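Long-range contacts in ferrous iron uptake transporter protein B (Streptococcus thermophilus, PDB 3TAH), which is the GTP-binding cytosolic portion of FeoB, a membrane protein that probably drives uptake of ferrous iron at the expense of GTP: residues P109-L114 with A159-S164; I173-L178 with E235-D240. The protein carries 1 engineered substitution. All blocks are in the same frame, centred on the assembly; numbering follows the deposited sequence. Where two conformers were deposited one is given.

Contact 1 (P109-L114 with A159-S164)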
loop_
_atom_site.group_PDB
_atom_site.type_symbol
_atom_site.label_atom_id
_atom_site.label_comp_id
_atom_site.label_asym_id
_atom_site.label_seq_id
_atom_site.Cartn_x
_atom_site.Cartn_y
_atom_site.Cartn_z
ATOM N N PRO A 109 1.670 -8.857 0.915
ATOM C CA PRO A 109 2.130 -8.759 -0.488
ATOM C C PRO A 109 1.161 -8.049 -1.414
ATOM O O PRO A 109 -0.041 -8.345 -1.394
ATOM C CB PRO A 109 2.306 -10.220 -0.899
ATOM C CG PRO A 109 2.721 -10.841 0.364
ATOM C CD PRO A 109 1.827 -10.245 1.398
ATOM N N VAL A 110 1.704 -7.116 -2.188
ATOM C CA VAL A 110 0.943 -6.282 -3.107
ATOM C C VAL A 110 1.015 -6.826 -4.530
ATOM O O VAL A 110 2.084 -7.258 -4.965
ATOM C CB VAL A 110 1.483 -4.825 -3.063
ATOM C CG1 VAL A 110 0.928 -3.984 -4.193
ATOM C CG2 VAL A 110 1.180 -4.213 -1.687
ATOM N N THR A 111 -0.132 -6.818 -5.224
ATOM C CA THR A 111 -0.245 -7.086 -6.657
ATOM C C THR A 111 -0.934 -5.837 -7.242
ATOM O O THR A 111 -1.923 -5.365 -6.684
ATOM C CB THR A 111 -1.082 -8.338 -6.941
ATOM O OG1 THR A 111 -0.393 -9.500 -6.458
ATOM C CG2 THR A 111 -1.361 -8.483 -8.443
ATOM N N ILE A 112 -0.422 -5.297 -8.347
ATOM C CA ILE A 112 -0.973 -4.058 -8.920
ATOM C C ILE A 112 -1.834 -4.347 -10.143
ATOM O O ILE A 112 -1.374 -5.053 -11.036
ATOM C CB ILE A 112 0.138 -3.057 -9.313
ATOM C CG1 ILE A 112 0.837 -2.483 -8.071
ATOM C CG2 ILE A 112 -0.433 -1.916 -10.163
ATOM C CD1 ILE A 112 2.062 -1.572 -8.411
ATOM N N ALA A 113 -3.066 -3.817 -10.165
ATOM C CA ALA A 113 -3.887 -3.751 -11.376
ATOM C C ALA A 113 -3.569 -2.368 -11.928
ATOM O O ALA A 113 -3.989 -1.360 -11.372
ATOM C CB ALA A 113 -5.392 -3.900 -11.084
ATOM N N LEU A 114 -2.813 -2.340 -13.021
ATOM C CA LEU A 114 -2.387 -1.112 -13.656
ATOM C C LEU A 114 -3.532 -0.788 -14.599
ATOM O O LEU A 114 -3.521 -1.213 -15.765
ATOM C CB LEU A 114 -1.045 -1.309 -14.374
ATOM C CG LEU A 114 -0.480 -0.087 -15.115
ATOM C CD1 LEU A 114 -0.145 1.011 -14.118
ATOM C CD2 LEU A 114 0.747 -0.417 -15.957
ATOM N N ALA A 159 -4.356 -13.666 -5.952
ATOM C CA ALA A 159 -4.703 -14.883 -5.198
ATOM C C ALA A 159 -3.514 -15.800 -4.895
ATOM O O ALA A 159 -3.564 -16.520 -3.887
ATOM C CB ALA A 159 -5.826 -15.670 -5.900
ATOM N N HIS A 160 -2.468 -15.759 -5.734
ATOM C CA HIS A 160 -1.247 -16.568 -5.563
ATOM C C HIS A 160 -0.037 -15.784 -5.051
ATOM O O HIS A 160 1.079 -16.299 -5.064
ATOM C CB HIS A 160 -0.905 -17.274 -6.883
ATOM C CG HIS A 160 -1.886 -18.346 -7.232
ATOM N ND1 HIS A 160 -2.993 -18.112 -8.018
ATOM C CD2 HIS A 160 -1.944 -19.653 -6.877
ATOM C CE1 HIS A 160 -3.686 -19.230 -8.144
ATOM N NE2 HIS A 160 -3.075 -20.179 -7.458
ATOM N N THR A 161 -0.278 -14.558 -4.591
ATOM C CA THR A 161 0.732 -13.654 -4.054
ATOM C C THR A 161 0.251 -13.209 -2.667
ATOM O O THR A 161 -0.304 -12.115 -2.488
ATOM C CB THR A 161 0.945 -12.454 -4.987
ATOM O OG1 THR A 161 1.202 -12.916 -6.318
ATOM C CG2 THR A 161 2.123 -11.586 -4.501
ATOM N N THR A 162 0.464 -14.082 -1.687
ATOM C CA THR A 162 -0.093 -13.905 -0.352
ATOM C C THR A 162 0.938 -13.963 0.767
ATOM O O THR A 162 2.104 -14.295 0.541
ATOM C CB THR A 162 -1.161 -14.987 -0.064
ATOM O OG1 THR A 162 -0.502 -16.246 0.152
ATOM C CG2 THR A 162 -2.175 -15.090 -1.210
ATOM N N THR A 163 0.485 -13.633 1.978
ATOM C CA THR A 163 1.307 -13.733 3.184
ATOM C C THR A 163 1.806 -15.187 3.394
ATOM O O THR A 163 2.834 -15.402 4.036
ATOM C CB THR A 163 0.540 -13.244 4.434
ATOM O OG1 THR A 163 -0.663 -14.008 4.585
ATOM C CG2 THR A 163 0.174 -11.756 4.327
ATOM N N SER A 164 1.084 -16.172 2.853
ATOM C CA SER A 164 1.503 -17.579 2.936
ATOM C C SER A 164 2.515 -17.943 1.852
ATOM O O SER A 164 3.493 -18.635 2.141
ATOM C CB SER A 164 0.293 -18.522 2.885
ATOM O OG SER A 164 -0.641 -18.178 3.889
HETATM O O HOH W 1 -0.894 -9.731 -3.705
#
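Thr161, just beyond the end of helix 151-159, sets its beta-branched side chain against Thr111 and Pro109. Its CG2, anti to the backbone N, lies 3.9 Å from Pro109 CB, while its CB comes within 3.6 Å of Thr111 OG1. The two threonine hydroxyls do not bond to each other: Thr161 OG1, beside its own backbone N (chi1 -52°), turns back to Lys157 O in the last turn of the helix, and Thr111 OG1 is engaged by an ordered water. The oxygen of this water lies 2.7 Å from Thr161 O and 2.8 Å from Pro109 O, so it bridges two backbones that share no direct hydrogen bond. The fold here is that of a P-loop GTPase: strand 110-115 runs parallel between strands 83-89 and 140-142, and helix 151-159 packs on it through Val154, Lys157 and Ala158. Next along the chain, Thr162 points its side chain away and offers its carbonyl instead, with Thr162 O 3.5 Å from Pro109 CG. Thr163 then reaches CD of the same ring: the Thr163 and Pro109 side chains cross at about a right angle, with Thr163 CG2 3.7 Å from Pro109 CD.

Contact 2 (I173-L178 with E235-D240)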
loop_
_atom_site.group_PDB
_atom_site.type_symbol
_atom_site.label_atom_id
_atom_site.label_comp_id
_atom_site.label_asym_id
_atom_site.label_seq_id
_atom_site.Cartn_x
_atom_site.Cartn_y
_atom_site.Cartn_z
ATOM N N ILE A 173 13.562 0.828 -1.115
ATOM C CA ILE A 173 14.767 1.219 -0.392
ATOM C C ILE A 173 14.976 2.703 -0.644
ATOM O O ILE A 173 15.044 3.135 -1.798
ATOM C CB ILE A 173 16.004 0.391 -0.839
ATOM C CG1 ILE A 173 15.808 -1.085 -0.514
ATOM C CG2 ILE A 173 17.291 0.909 -0.165
ATOM C CD1 ILE A 173 16.892 -1.996 -1.113
ATOM N N TYR A 174 15.062 3.480 0.434
ATOM C CA TYR A 174 15.223 4.932 0.368
ATOM C C TYR A 174 16.688 5.324 0.571
ATOM O O TYR A 174 17.559 4.454 0.661
ATOM C CB TYR A 174 14.327 5.597 1.420
ATOM C CG TYR A 174 12.881 5.211 1.261
ATOM C CD1 TYR A 174 12.228 5.390 0.029
ATOM C CD2 TYR A 174 12.161 4.673 2.302
ATOM C CE1 TYR A 174 10.889 5.033 -0.146
ATOM C CE2 TYR A 174 10.820 4.302 2.135
ATOM C CZ TYR A 174 10.192 4.495 0.909
ATOM O OH TYR A 174 8.879 4.148 0.722
ATOM N N ASP A 175 16.958 6.624 0.634
ATOM C CA ASP A 175 18.318 7.121 0.847
ATOM C C ASP A 175 18.985 6.453 2.045
ATOM O O ASP A 175 18.324 6.199 3.066
ATOM C CB ASP A 175 18.327 8.630 1.089
ATOM C CG ASP A 175 19.741 9.171 1.161
ATOM O OD1 ASP A 175 20.226 9.446 2.273
ATOM O OD2 ASP A 175 20.374 9.249 0.094
ATOM N N ASP A 176 20.283 6.160 1.928
ATOM C CA ASP A 176 21.057 5.604 3.068
ATOM C C ASP A 176 20.823 6.280 4.409
ATOM O O ASP A 176 20.820 5.603 5.448
ATOM C CB ASP A 176 22.568 5.662 2.800
ATOM C CG ASP A 176 23.024 4.648 1.781
ATOM O OD1 ASP A 176 22.273 3.696 1.482
ATOM O OD2 ASP A 176 24.153 4.801 1.283
ATOM N N ARG A 177 20.646 7.596 4.399
ATOM C CA ARG A 177 20.445 8.355 5.648
ATOM C C ARG A 177 19.083 8.077 6.277
ATOM O O ARG A 177 18.969 8.043 7.506
ATOM C CB ARG A 177 20.589 9.851 5.424
ATOM C CG ARG A 177 21.996 10.327 5.071
ATOM C CD ARG A 177 21.924 11.757 4.567
ATOM N NE ARG A 177 21.266 11.839 3.266
ATOM C CZ ARG A 177 20.932 12.967 2.644
ATOM N NH1 ARG A 177 21.206 14.158 3.177
ATOM N NH2 ARG A 177 20.332 12.911 1.464
ATOM N N LEU A 178 18.061 7.882 5.448
ATOM C CA LEU A 178 16.758 7.500 5.989
ATOM C C LEU A 178 16.769 6.044 6.425
ATOM O O LEU A 178 16.198 5.722 7.458
ATOM C CB LEU A 178 15.612 7.767 5.002
ATOM C CG LEU A 178 14.210 7.415 5.525
ATOM C CD1 LEU A 178 13.920 8.089 6.881
ATOM C CD2 LEU A 178 13.157 7.800 4.504
ATOM N N GLU A 235 18.491 17.027 11.208
ATOM C CA GLU A 235 19.652 17.917 11.124
ATOM C C GLU A 235 20.478 17.672 9.877
ATOM O O GLU A 235 20.893 18.630 9.219
ATOM C CB GLU A 235 20.520 17.798 12.383
ATOM C CG GLU A 235 19.848 18.422 13.582
ATOM C CD GLU A 235 20.619 18.256 14.895
ATOM O OE1 GLU A 235 21.771 17.769 14.872
ATOM O OE2 GLU A 235 20.050 18.631 15.946
ATOM N N ILE A 236 20.702 16.400 9.542
ATOM C CA ILE A 236 21.530 16.066 8.378
ATOM C C ILE A 236 20.786 16.257 7.056
ATOM O O ILE A 236 21.430 16.498 6.044
ATOM C CB ILE A 236 22.223 14.667 8.484
ATOM C CG1 ILE A 236 21.255 13.487 8.348
ATOM C CG2 ILE A 236 23.024 14.586 9.804
ATOM C CD1 ILE A 236 21.960 12.100 8.481
ATOM N N PHE A 237 19.459 16.161 7.047
ATOM C CA PHE A 237 18.690 16.549 5.844
ATOM C C PHE A 237 18.336 18.047 5.762
ATOM O O PHE A 237 17.971 18.527 4.668
ATOM C CB PHE A 237 17.368 15.770 5.757
ATOM C CG PHE A 237 17.482 14.360 5.235
ATOM C CD1 PHE A 237 17.339 14.093 3.874
ATOM C CD2 PHE A 237 17.674 13.289 6.098
ATOM C CE1 PHE A 237 17.405 12.801 3.386
ATOM C CE2 PHE A 237 17.745 11.989 5.617
ATOM C CZ PHE A 237 17.610 11.742 4.257
ATOM N N THR A 238 18.472 18.775 6.879
ATOM C CA THR A 238 17.928 20.140 7.080
ATOM C C THR A 238 16.481 20.241 6.597
ATOM O O THR A 238 16.092 21.175 5.896
ATOM C CB THR A 238 18.818 21.294 6.489
ATOM O OG1 THR A 238 18.970 21.148 5.073
ATOM C CG2 THR A 238 20.179 21.307 7.145
ATOM N N GLU A 239 15.686 19.247 6.996
ATOM C CA GLU A 239 14.291 19.145 6.598
ATOM C C GLU A 239 13.548 18.458 7.751
ATOM O O GLU A 239 14.163 17.703 8.508
ATOM C CB GLU A 239 14.244 18.303 5.323
ATOM C CG GLU A 239 12.965 18.351 4.511
ATOM C CD GLU A 239 12.957 19.440 3.424
ATOM O OE1 GLU A 239 13.790 19.390 2.479
ATOM O OE2 GLU A 239 12.102 20.334 3.505
ATOM N N ASP A 240 12.252 18.718 7.890
ATOM C CA ASP A 240 11.449 18.049 8.921
ATOM C C ASP A 240 11.195 16.597 8.522
ATOM O O ASP A 240 11.130 16.271 7.329
ATOM C CB ASP A 240 10.127 18.775 9.177
ATOM C CG ASP A 240 9.174 18.661 8.022
ATOM O OD1 ASP A 240 9.309 19.449 7.073
ATOM O OD2 ASP A 240 8.296 17.776 8.064
#
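Arg177 and Phe237 meet tip to tip, the guanidinium lying nearly flat over one face of the phenyl ring with 21° between the planes. The stack is offset: Arg177 CZ stands 4.0 Å from the ring centroid, and Arg177 NH2 comes to 3.5 Å from Phe237 CE1 at the rim. It is thus both a stack and a cation-pi contact. Closer to the backbone, Arg177 CB rests 3.6 Å from Phe237 CE2, so the ring is met at CB and again at the guanidinium. Between them, CG and CD meet Ile236: the Ile236 and Arg177 side chains slide past each other in opposite directions, Ile236 CD1 3.8 Å from Arg177 CG. Asp175 is the N-cap residue of helix 176-189. Its OD1 accepts from Arg177 N in the capping bond and from Arg177 NE in a 2.8 Å salt bridge, the two donors approaching from opposite faces of the carboxylate; the first ties OD1 to the helix start, the second holds the guanidinium end. The contact thereby ties the start of helix 176-189 to the end of helix 220-237 at the surface of the helical domain, while helix 241-259 touches Phe237 through Ile244 and Leu178 through Glu248.

The two contacts follow one another along the chain, contact 1 being complete before the chain reaches contact 2, and they flank the centre of the molecule. Their centres are 30 Å apart and their nearest atoms about 12 Å, so they do not touch. Contact 1 joins strand 110-115 of the mixed sheet of the G domain, whose P-loop holds the nucleotide, to the loop after helix 151-159; contact 2 belongs to the FeoB cytosolic helical domain and lies away from the nucleotide and metal sites. From that loop the chain leads on to helix 176-189. The pair illustrates a modular principle: the nucleotide-binding part and the helical part each have internal contacts of their own.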